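Local coordinates for CPXV018 protein (Cowpox virus, PDB 4PDC), which is an MHC class I-like protein (OMCP) that probably blocks the activating natural-killer receptor NKG2D, so that the virus escapes immune recognition, at residues 42-47 and 143-148; 36-41 and 50-55; 2-7 and 23-28. The protein carries 2 engineered substitutions. One frame throughout, in Å; residues are numbered along the deposited sequence.

Contact 1. Residues 42-47 and 143-148; sequences IPFMIG and RKMEDS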
loop_
_atom_site.group_PDB
_atom_site.type_symbol
_atom_site.label_atom_id
_atom_site.label_comp_id
_atom_site.label_asym_id
_atom_site.label_seq_id
_atom_site.Cartn_x
_atom_site.Cartn_y
_atom_site.Cartn_z
ATOM N N ILE E 42 -23.768 -12.855 0.320
ATOM C CA ILE E 42 -24.870 -11.910 0.288
ATOM C C ILE E 42 -25.148 -11.617 -1.189
ATOM O O ILE E 42 -24.212 -11.566 -1.987
ATOM C CB ILE E 42 -24.533 -10.618 1.074
ATOM C CG1 ILE E 42 -25.786 -9.784 1.340
ATOM C CG2 ILE E 42 -23.485 -9.794 0.342
ATOM C CD1 ILE E 42 -26.744 -10.422 2.323
ATOM N N PRO E 43 -26.429 -11.458 -1.569
ATOM C CA PRO E 43 -26.729 -11.271 -2.995
ATOM C C PRO E 43 -25.976 -10.127 -3.684
ATOM O O PRO E 43 -25.569 -10.295 -4.835
ATOM C CB PRO E 43 -28.234 -10.988 -2.989
ATOM C CG PRO E 43 -28.739 -11.747 -1.816
ATOM C CD PRO E 43 -27.658 -11.657 -0.775
ATOM N N PHE E 44 -25.782 -8.996 -3.014
ATOM C CA PHE E 44 -25.204 -7.837 -3.691
ATOM C C PHE E 44 -23.714 -8.020 -3.987
ATOM O O PHE E 44 -23.121 -7.205 -4.688
ATOM C CB PHE E 44 -25.448 -6.548 -2.880
ATOM C CG PHE E 44 -24.557 -6.377 -1.676
ATOM C CD1 PHE E 44 -23.262 -5.899 -1.810
ATOM C CD2 PHE E 44 -25.035 -6.637 -0.405
ATOM C CE1 PHE E 44 -22.452 -5.724 -0.705
ATOM C CE2 PHE E 44 -24.227 -6.459 0.708
ATOM C CZ PHE E 44 -22.933 -6.002 0.555
ATOM N N MET E 45 -23.120 -9.100 -3.484
ATOM C CA MET E 45 -21.712 -9.398 -3.754
ATOM C C MET E 45 -21.531 -10.384 -4.909
ATOM O O MET E 45 -20.417 -10.602 -5.379
ATOM C CB MET E 45 -21.038 -9.952 -2.496
ATOM C CG MET E 45 -20.747 -8.901 -1.430
ATOM S SD MET E 45 -19.773 -7.505 -2.030
ATOM C CE MET E 45 -18.345 -8.329 -2.719
ATOM N N ILE E 46 -22.624 -10.982 -5.366
ATOM C CA ILE E 46 -22.550 -11.918 -6.481
ATOM C C ILE E 46 -22.120 -11.197 -7.752
ATOM O O ILE E 46 -22.681 -10.164 -8.112
ATOM C CB ILE E 46 -23.896 -12.633 -6.697
ATOM C CG1 ILE E 46 -24.123 -13.626 -5.551
ATOM C CG2 ILE E 46 -23.921 -13.365 -8.045
ATOM C CD1 ILE E 46 -25.477 -14.300 -5.547
ATOM N N GLY E 47 -21.107 -11.746 -8.417
ATOM C CA GLY E 47 -20.610 -11.183 -9.658
ATOM C C GLY E 47 -19.572 -10.091 -9.465
ATOM O O GLY E 47 -19.039 -9.559 -10.439
ATOM N N ARG E 143 -22.307 1.319 -0.728
ATOM C CA ARG E 143 -22.953 1.756 -1.961
ATOM C C ARG E 143 -23.622 0.590 -2.688
ATOM O O ARG E 143 -24.787 0.684 -3.074
ATOM C CB ARG E 143 -21.936 2.440 -2.877
ATOM C CG ARG E 143 -22.464 2.825 -4.249
ATOM C CD ARG E 143 -23.607 3.820 -4.162
ATOM N NE ARG E 143 -24.078 4.213 -5.488
ATOM C CZ ARG E 143 -23.522 5.164 -6.234
ATOM N NH1 ARG E 143 -22.467 5.836 -5.792
ATOM N NH2 ARG E 143 -24.023 5.444 -7.428
ATOM N N LYS E 144 -22.886 -0.503 -2.876
ATOM C CA LYS E 144 -23.440 -1.696 -3.508
ATOM C C LYS E 144 -24.652 -2.193 -2.736
ATOM O O LYS E 144 -25.693 -2.497 -3.315
ATOM C CB LYS E 144 -22.404 -2.817 -3.585
ATOM C CG LYS E 144 -21.179 -2.501 -4.412
ATOM C CD LYS E 144 -20.332 -3.748 -4.640
ATOM C CE LYS E 144 -20.947 -4.658 -5.693
ATOM N NZ LYS E 144 -20.139 -5.887 -5.917
ATOM N N MET E 145 -24.496 -2.274 -1.421
ATOM C CA MET E 145 -25.525 -2.821 -0.550
ATOM C C MET E 145 -26.806 -1.994 -0.610
ATOM O O MET E 145 -27.910 -2.542 -0.602
ATOM C CB MET E 145 -25.000 -2.897 0.886
ATOM C CG MET E 145 -26.010 -3.400 1.907
ATOM S SD MET E 145 -26.911 -2.057 2.700
ATOM C CE MET E 145 -25.617 -1.288 3.671
ATOM N N GLU E 146 -26.659 -0.676 -0.676
ATOM C CA GLU E 146 -27.817 0.209 -0.711
ATOM C C GLU E 146 -28.480 0.214 -2.088
ATOM O O GLU E 146 -29.673 0.484 -2.201
ATOM C CB GLU E 146 -27.414 1.627 -0.305
ATOM C CG GLU E 146 -27.108 1.760 1.186
ATOM C CD GLU E 146 -26.751 3.177 1.595
ATOM O OE1 GLU E 146 -26.513 4.016 0.699
ATOM O OE2 GLU E 146 -26.712 3.452 2.814
ATOM N N ASP E 147 -27.712 -0.098 -3.127
ATOM C CA ASP E 147 -28.250 -0.165 -4.483
ATOM C C ASP E 147 -28.675 -1.585 -4.863
ATOM O O ASP E 147 -28.955 -1.860 -6.031
ATOM C CB ASP E 147 -27.223 0.349 -5.495
ATOM C CG ASP E 147 -26.898 1.816 -5.303
ATOM O OD1 ASP E 147 -27.607 2.489 -4.524
ATOM O OD2 ASP E 147 -25.939 2.298 -5.942
ATOM N N SER E 148 -28.727 -2.483 -3.883
ATOM C CA SER E 148 -29.075 -3.877 -4.147
ATOM C C SER E 148 -30.542 -4.029 -4.554
ATOM O O SER E 148 -31.441 -3.610 -3.829
ATOM C CB SER E 148 -28.787 -4.741 -2.916
ATOM O OG SER E 148 -29.135 -6.096 -3.150
HETATM O O HOH W 1 -28.237 -8.197 -1.026
HETATM O O HOH W 2 -21.484 -7.583 -7.677
#
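Phe44 lays its ring against Met145 at the end of helix 131-146, a small example of how a loop can be fixed to a helix largely through one aromatic side chain. The protein has the MHC class I-like platform, helices laid over one antiparallel sheet, and here the 3-10 turn 43-45, between strand 38-40 and helix 51-64, meets the C-terminal end of a helix from the other half. Starting from the backbone, Phe44 CB touches the hydroxyl arm of Ser148, 3.7 Å from its OG. A chi1 of 77°, between the backbone N and the carbonyl carbon, puts CG on the helix side, close to Met145 CA. Beyond it the two sides of the ring meet different residues: CD1 lies 3.7 Å from Lys144 CB, while CE2 lies 3.6 Å from Met145 CB and also meets Met145 CG. CZ, the tip, is again next to Met145 CB. Met145 CB sits over one face of the Phe44 ring, toward the rim, in a CH-pi contact 18° off the ring normal. Ile42 CG2 lies over the opposite face, also toward its rim. Leu25 and Ile30 of the sheet touch the ring too. Polar groups beside the ring are joined through water. Water 1 lies in the ring plane at its edge and links Ser148 OG, at 3.1 Å, to Phe44 N by a weak bond. The bend at chi3 of Lys144 carries CE toward Phe44 O; beyond it, water 2 accepts from NZ at 2.8 Å and donates to Ile46 O at 2.9 Å, with a weaker bond to Phe44 O.

Contact 2. Residues 36-41 and 50-55; sequences KDIRPT and IFLPFY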
loop_
_atom_site.group_PDB
_atom_site.type_symbol
_atom_site.label_atom_id
_atom_site.label_comp_id
_atom_site.label_asym_id
_atom_site.label_seq_id
_atom_site.Cartn_x
_atom_site.Cartn_y
_atom_site.Cartn_z
ATOM N N LYS E 36 -8.709 -21.595 0.605
ATOM C CA LYS E 36 -8.463 -21.817 -0.817
ATOM C C LYS E 36 -9.304 -20.876 -1.670
ATOM O O LYS E 36 -8.773 -20.093 -2.456
ATOM C CB LYS E 36 -8.769 -23.270 -1.190
ATOM C CG LYS E 36 -8.632 -23.586 -2.677
ATOM C CD LYS E 36 -9.072 -25.008 -2.986
ATOM C CE LYS E 36 -9.009 -25.291 -4.480
ATOM N NZ LYS E 36 -9.640 -26.595 -4.835
ATOM N N ASP E 37 -10.621 -20.968 -1.511
ATOM C CA ASP E 37 -11.550 -20.211 -2.336
ATOM C C ASP E 37 -12.251 -19.115 -1.547
ATOM O O ASP E 37 -12.461 -19.234 -0.341
ATOM C CB ASP E 37 -12.590 -21.146 -2.954
ATOM C CG ASP E 37 -11.969 -22.167 -3.890
ATOM O OD1 ASP E 37 -11.617 -21.792 -5.029
ATOM O OD2 ASP E 37 -11.837 -23.342 -3.490
ATOM N N ILE E 38 -12.597 -18.042 -2.247
ATOM C CA ILE E 38 -13.374 -16.958 -1.671
ATOM C C ILE E 38 -14.755 -17.005 -2.301
ATOM O O ILE E 38 -14.907 -17.467 -3.430
ATOM C CB ILE E 38 -12.707 -15.588 -1.914
ATOM C CG1 ILE E 38 -13.317 -14.520 -1.006
ATOM C CG2 ILE E 38 -12.813 -15.185 -3.381
ATOM C CD1 ILE E 38 -12.437 -13.298 -0.852
ATOM N N ARG E 39 -15.764 -16.536 -1.580
ATOM C CA ARG E 39 -17.114 -16.546 -2.124
ATOM C C ARG E 39 -18.015 -15.499 -1.479
ATOM O O ARG E 39 -17.870 -15.188 -0.296
ATOM C CB ARG E 39 -17.738 -17.934 -1.963
ATOM C CG ARG E 39 -18.012 -18.342 -0.534
ATOM C CD ARG E 39 -18.560 -19.762 -0.463
ATOM N NE ARG E 39 -19.007 -20.106 0.886
ATOM C CZ ARG E 39 -20.243 -19.925 1.343
ATOM N NH1 ARG E 39 -21.186 -19.402 0.565
ATOM N NH2 ARG E 39 -20.541 -20.269 2.588
ATOM N N PRO E 40 -18.955 -14.951 -2.261
ATOM C CA PRO E 40 -19.934 -14.029 -1.682
ATOM C C PRO E 40 -20.953 -14.776 -0.826
ATOM O O PRO E 40 -21.253 -15.933 -1.117
ATOM C CB PRO E 40 -20.589 -13.396 -2.914
ATOM C CG PRO E 40 -20.467 -14.435 -3.973
ATOM C CD PRO E 40 -19.173 -15.153 -3.706
ATOM N N THR E 41 -21.456 -14.128 0.222
ATOM C CA THR E 41 -22.462 -14.728 1.098
ATOM C C THR E 41 -23.653 -13.789 1.253
ATOM O O THR E 41 -24.441 -13.908 2.189
ATOM C CB THR E 41 -21.885 -15.056 2.494
ATOM O OG1 THR E 41 -21.469 -13.850 3.145
ATOM C CG2 THR E 41 -20.695 -16.002 2.376
ATOM N N ILE E 50 -14.157 -6.890 -8.249
ATOM C CA ILE E 50 -13.207 -5.933 -7.681
ATOM C C ILE E 50 -12.692 -6.369 -6.311
ATOM O O ILE E 50 -11.487 -6.481 -6.093
ATOM C CB ILE E 50 -13.850 -4.543 -7.549
ATOM C CG1 ILE E 50 -14.242 -4.016 -8.933
ATOM C CG2 ILE E 50 -12.897 -3.568 -6.869
ATOM C CD1 ILE E 50 -15.231 -2.883 -8.890
ATOM N N PHE E 51 -13.608 -6.607 -5.384
ATOM C CA PHE E 51 -13.224 -6.878 -4.005
ATOM C C PHE E 51 -12.890 -8.348 -3.762
ATOM O O PHE E 51 -11.912 -8.652 -3.078
ATOM C CB PHE E 51 -14.335 -6.406 -3.072
ATOM C CG PHE E 51 -14.587 -4.930 -3.168
ATOM C CD1 PHE E 51 -13.825 -4.038 -2.437
ATOM C CD2 PHE E 51 -15.553 -4.433 -4.028
ATOM C CE1 PHE E 51 -14.037 -2.676 -2.540
ATOM C CE2 PHE E 51 -15.771 -3.072 -4.134
ATOM C CZ PHE E 51 -15.012 -2.194 -3.393
ATOM N N LEU E 52 -13.678 -9.257 -4.328
ATOM C CA LEU E 52 -13.427 -10.684 -4.145
ATOM C C LEU E 52 -12.012 -11.087 -4.589
ATOM O O LEU E 52 -11.290 -11.734 -3.827
ATOM C CB LEU E 52 -14.469 -11.522 -4.898
ATOM C CG LEU E 52 -15.911 -11.471 -4.379
ATOM C CD1 LEU E 52 -16.810 -12.338 -5.251
ATOM C CD2 LEU E 52 -16.014 -11.903 -2.919
ATOM N N PRO E 53 -11.603 -10.711 -5.814
ATOM C CA PRO E 53 -10.260 -11.136 -6.240
ATOM C C PRO E 53 -9.154 -10.468 -5.434
ATOM O O PRO E 53 -8.117 -11.083 -5.199
ATOM C CB PRO E 53 -10.198 -10.711 -7.713
ATOM C CG PRO E 53 -11.231 -9.660 -7.857
ATOM C CD PRO E 53 -12.317 -9.993 -6.883
ATOM N N PHE E 54 -9.385 -9.229 -5.011
ATOM C CA PHE E 54 -8.430 -8.503 -4.182
ATOM C C PHE E 54 -8.270 -9.196 -2.830
ATOM O O PHE E 54 -7.153 -9.475 -2.397
ATOM C CB PHE E 54 -8.885 -7.050 -3.997
ATOM C CG PHE E 54 -7.965 -6.223 -3.141
ATOM C CD1 PHE E 54 -6.815 -5.665 -3.674
ATOM C CD2 PHE E 54 -8.260 -5.987 -1.812
ATOM C CE1 PHE E 54 -5.973 -4.895 -2.892
ATOM C CE2 PHE E 54 -7.419 -5.218 -1.023
ATOM C CZ PHE E 54 -6.274 -4.674 -1.567
ATOM N N TYR E 55 -9.391 -9.488 -2.177
ATOM C CA TYR E 55 -9.361 -10.132 -0.870
ATOM C C TYR E 55 -8.796 -11.546 -0.955
ATOM O O TYR E 55 -8.121 -12.001 -0.030
ATOM C CB TYR E 55 -10.761 -10.174 -0.248
ATOM C CG TYR E 55 -11.321 -8.817 0.154
ATOM C CD1 TYR E 55 -10.484 -7.781 0.561
ATOM C CD2 TYR E 55 -12.690 -8.580 0.130
ATOM C CE1 TYR E 55 -11.003 -6.542 0.926
ATOM C CE2 TYR E 55 -13.215 -7.351 0.494
ATOM C CZ TYR E 55 -12.368 -6.337 0.887
ATOM O OH TYR E 55 -12.898 -5.121 1.238
#
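Ile38 and Leu52 form the heart of a strand-on-helix contact in which the short edge strand 38-40 packs against the N-terminal part of helix 51-64. The two segments run nearly antiparallel, at 153°, with their axes 8.6 Å apart. Packing is tightest at the tip of Ile38. CG1 is anti to the backbone N (chi1 -165°), and a chi2 near 180° extends CD1 to the helix, where it touches both Leu52 O and Tyr55 CB, each at 3.6 Å. CG2 is also near that carbonyl oxygen. The other half of the contact is slacker: Leu52 CD2 stays 4.2 Å from Ile38 CG1, and its CD1 approaches the ring carbon Pro40 CD at 4.0 Å, the two side chains crossing at about a right angle. On the solvent side Arg39 turns its side chain away from the helix and adds little beyond its backbone. Tyr55 gives just its CB here; its ring leads off into the core, where OH is hydrogen-bonded to His137 ND1 of helix 131-146. Asp48 OD2 accepts a hydrogen bond from Leu52 N. Strand 38-40 is in turn bonded through Arg39 to Thr32 of strand 29-33, and Ile31 of that strand packs against both Ile38 and Tyr55.

Contact 3. Residues 2-7 and 23-28; sequences HKLAFN and VDLDDS. Engineered in segment 23-28: Asp24 (natural residue Tyr).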
loop_
_atom_site.group_PDB
_atom_site.type_symbol
_atom_site.label_atom_id
_atom_site.label_comp_id
_atom_site.label_asym_id
_atom_site.label_seq_id
_atom_site.Cartn_x
_atom_site.Cartn_y
_atom_site.Cartn_z
ATOM N N HIS E 2 -21.326 3.041 9.688
ATOM C CA HIS E 2 -21.084 1.733 9.092
ATOM C C HIS E 2 -19.741 1.181 9.525
ATOM O O HIS E 2 -18.845 1.936 9.897
ATOM C CB HIS E 2 -21.148 1.815 7.566
ATOM C CG HIS E 2 -22.474 2.266 7.044
ATOM N ND1 HIS E 2 -23.585 1.450 7.035
ATOM C CD2 HIS E 2 -22.870 3.447 6.515
ATOM C CE1 HIS E 2 -24.609 2.109 6.522
ATOM N NE2 HIS E 2 -24.200 3.322 6.197
ATOM N N LYS E 3 -19.610 -0.140 9.476
ATOM C CA LYS E 3 -18.359 -0.792 9.819
ATOM C C LYS E 3 -18.110 -2.008 8.935
ATOM O O LYS E 3 -19.036 -2.731 8.560
ATOM C CB LYS E 3 -18.351 -1.195 11.296
ATOM C CG LYS E 3 -19.496 -2.093 11.708
ATOM C CD LYS E 3 -19.578 -2.215 13.222
ATOM C CE LYS E 3 -20.703 -3.147 13.639
ATOM N NZ LYS E 3 -20.795 -3.287 15.119
ATOM N N LEU E 4 -16.842 -2.196 8.587
ATOM C CA LEU E 4 -16.396 -3.344 7.818
ATOM C C LEU E 4 -15.401 -4.104 8.681
ATOM O O LEU E 4 -14.390 -3.546 9.096
ATOM C CB LEU E 4 -15.767 -2.899 6.498
ATOM C CG LEU E 4 -15.309 -3.968 5.507
ATOM C CD1 LEU E 4 -16.468 -4.827 5.025
ATOM C CD2 LEU E 4 -14.630 -3.293 4.342
ATOM N N ALA E 5 -15.707 -5.365 8.968
ATOM C CA ALA E 5 -14.882 -6.175 9.859
ATOM C C ALA E 5 -14.318 -7.392 9.136
ATOM O O ALA E 5 -15.004 -8.028 8.333
ATOM C CB ALA E 5 -15.685 -6.612 11.066
ATOM N N PHE E 6 -13.059 -7.696 9.432
ATOM C CA PHE E 6 -12.379 -8.877 8.919
ATOM C C PHE E 6 -11.979 -9.762 10.089
ATOM O O PHE E 6 -11.281 -9.307 10.990
ATOM C CB PHE E 6 -11.139 -8.488 8.116
ATOM C CG PHE E 6 -11.433 -7.672 6.895
ATOM C CD1 PHE E 6 -11.652 -6.310 6.992
ATOM C CD2 PHE E 6 -11.471 -8.264 5.646
ATOM C CE1 PHE E 6 -11.918 -5.556 5.869
ATOM C CE2 PHE E 6 -11.734 -7.514 4.519
ATOM C CZ PHE E 6 -11.957 -6.159 4.630
ATOM N N ASN E 7 -12.422 -11.016 10.077
ATOM C CA ASN E 7 -12.070 -11.962 11.133
ATOM C C ASN E 7 -11.219 -13.106 10.587
ATOM O O ASN E 7 -11.726 -14.007 9.920
ATOM C CB ASN E 7 -13.330 -12.517 11.802
ATOM C CG ASN E 7 -13.021 -13.277 13.083
ATOM O OD1 ASN E 7 -13.162 -14.496 13.147
ATOM N ND2 ASN E 7 -12.579 -12.553 14.106
ATOM N N VAL E 23 -15.760 -11.704 6.269
ATOM C CA VAL E 23 -15.909 -10.263 6.098
ATOM C C VAL E 23 -17.342 -9.875 6.419
ATOM O O VAL E 23 -18.279 -10.342 5.769
ATOM C CB VAL E 23 -15.564 -9.812 4.679
ATOM C CG1 VAL E 23 -15.539 -8.294 4.598
ATOM C CG2 VAL E 23 -14.219 -10.388 4.251
ATOM N N ASP E 24 -17.502 -9.019 7.422
ATOM C CA ASP E 24 -18.819 -8.584 7.865
ATOM C C ASP E 24 -19.017 -7.101 7.577
ATOM O O ASP E 24 -18.173 -6.276 7.933
ATOM C CB ASP E 24 -19.006 -8.845 9.365
ATOM C CG ASP E 24 -18.847 -10.312 9.737
ATOM O OD1 ASP E 24 -19.066 -11.181 8.870
ATOM O OD2 ASP E 24 -18.511 -10.596 10.908
ATOM N N LEU E 25 -20.132 -6.773 6.929
ATOM C CA LEU E 25 -20.561 -5.388 6.774
ATOM C C LEU E 25 -21.724 -5.117 7.720
ATOM O O LEU E 25 -22.789 -5.708 7.581
ATOM C CB LEU E 25 -20.968 -5.101 5.326
ATOM C CG LEU E 25 -21.456 -3.680 5.034
ATOM C CD1 LEU E 25 -20.361 -2.660 5.305
ATOM C CD2 LEU E 25 -21.944 -3.573 3.597
ATOM N N ASP E 26 -21.512 -4.227 8.684
ATOM C CA ASP E 26 -22.529 -3.920 9.687
ATOM C C ASP E 26 -23.037 -5.185 10.382
ATOM O O ASP E 26 -24.242 -5.431 10.453
ATOM C CB ASP E 26 -23.686 -3.154 9.043
ATOM C CG ASP E 26 -23.256 -1.799 8.506
ATOM O OD1 ASP E 26 -22.317 -1.215 9.080
ATOM O OD2 ASP E 26 -23.842 -1.319 7.512
ATOM N N ASP E 27 -22.100 -5.983 10.890
ATOM C CA ASP E 27 -22.418 -7.210 11.622
ATOM C C ASP E 27 -23.253 -8.178 10.786
ATOM O O ASP E 27 -24.073 -8.931 11.316
ATOM C CB ASP E 27 -23.149 -6.882 12.929
ATOM C CG ASP E 27 -22.283 -6.101 13.900
ATOM O OD1 ASP E 27 -21.071 -6.399 13.989
ATOM O OD2 ASP E 27 -22.812 -5.188 14.574
ATOM N N SER E 28 -23.034 -8.145 9.476
ATOM C CA SER E 28 -23.641 -9.100 8.558
ATOM C C SER E 28 -22.570 -9.624 7.607
ATOM O O SER E 28 -21.891 -8.844 6.943
ATOM C CB SER E 28 -24.785 -8.450 7.780
ATOM O OG SER E 28 -25.153 -9.243 6.664
#
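The hairpin of strands 2-13 and 16-25, at the centre of the platform sheet, supplies this contact, and its open end shows how side chains can extend a backbone ladder. Ala5 and Asp24 are the hydrogen-bonded pair: Ala5 N donates to Asp24 O and Asp24 N to Ala5 O, both at 2.8 Å. Leu4 with Leu25 and Phe6 with Val23 are the non-hydrogen-bonded pairs on either side. Their side chains share the face covered by helices 51-64 and 131-146. There Val23 CG1 meets Leu4 CD1 at 3.6 Å and also sits over one face of the Phe6 ring, toward its rim, while Val23 CG2 lies against Phe6 CD2. Ala5 and Asp24, an engineered residue, point to the other face. Past Leu25 the chain reverses through Asp26 and Asp27, both with left-handed backbone angles, and Asp26 meets the first strand with three groups. Its N donates to Lys3 O at 2.9 Å. Its OD1 receives Lys3 N at 2.9 Å, nearly along the C-O axis, in place of a further backbone acceptor. Its OD2 accepts a hydrogen bond from His2 ND1 at 2.8 Å; the donor comes on the syn side, in the plane of the imidazole, at a fairly straight 164°. Lys3, extended beyond CG, reaches past Asp26 to the next carboxylate, where NZ forms a salt bridge with Asp27 OD2 at 2.8 Å. Both Asp26 oxygens are thus engaged with neighbouring residues of one strand, which fixes the rotation of the carboxylate and of the His2 ring. A carboxylate so close would be expected to stabilise a protonated imidazole, and the lysine probably offsets part of the negative charge gathered at the turn.

From the N terminus, contact 3 closes first, bringing the two strands of the first hairpin together before residue 29. Contact 2 then opens at strand 38-40 and closes nine residues further on in helix 51-64. Contact 1 starts inside that short loop, at 42-47, but closes only at 143-148, so contacts 1 and 2 cross, whereas contact 3 precedes both in series. The long span of contact 1 ties the C-terminal helix back to the loop that follows the edge strand. In space all three touch: Met45 packs on Pro40, Met145 on Leu25, and the Tyr55 hydroxyl on Phe6, linking sheet edge, sheet centre and helices 51-64 and 131-146.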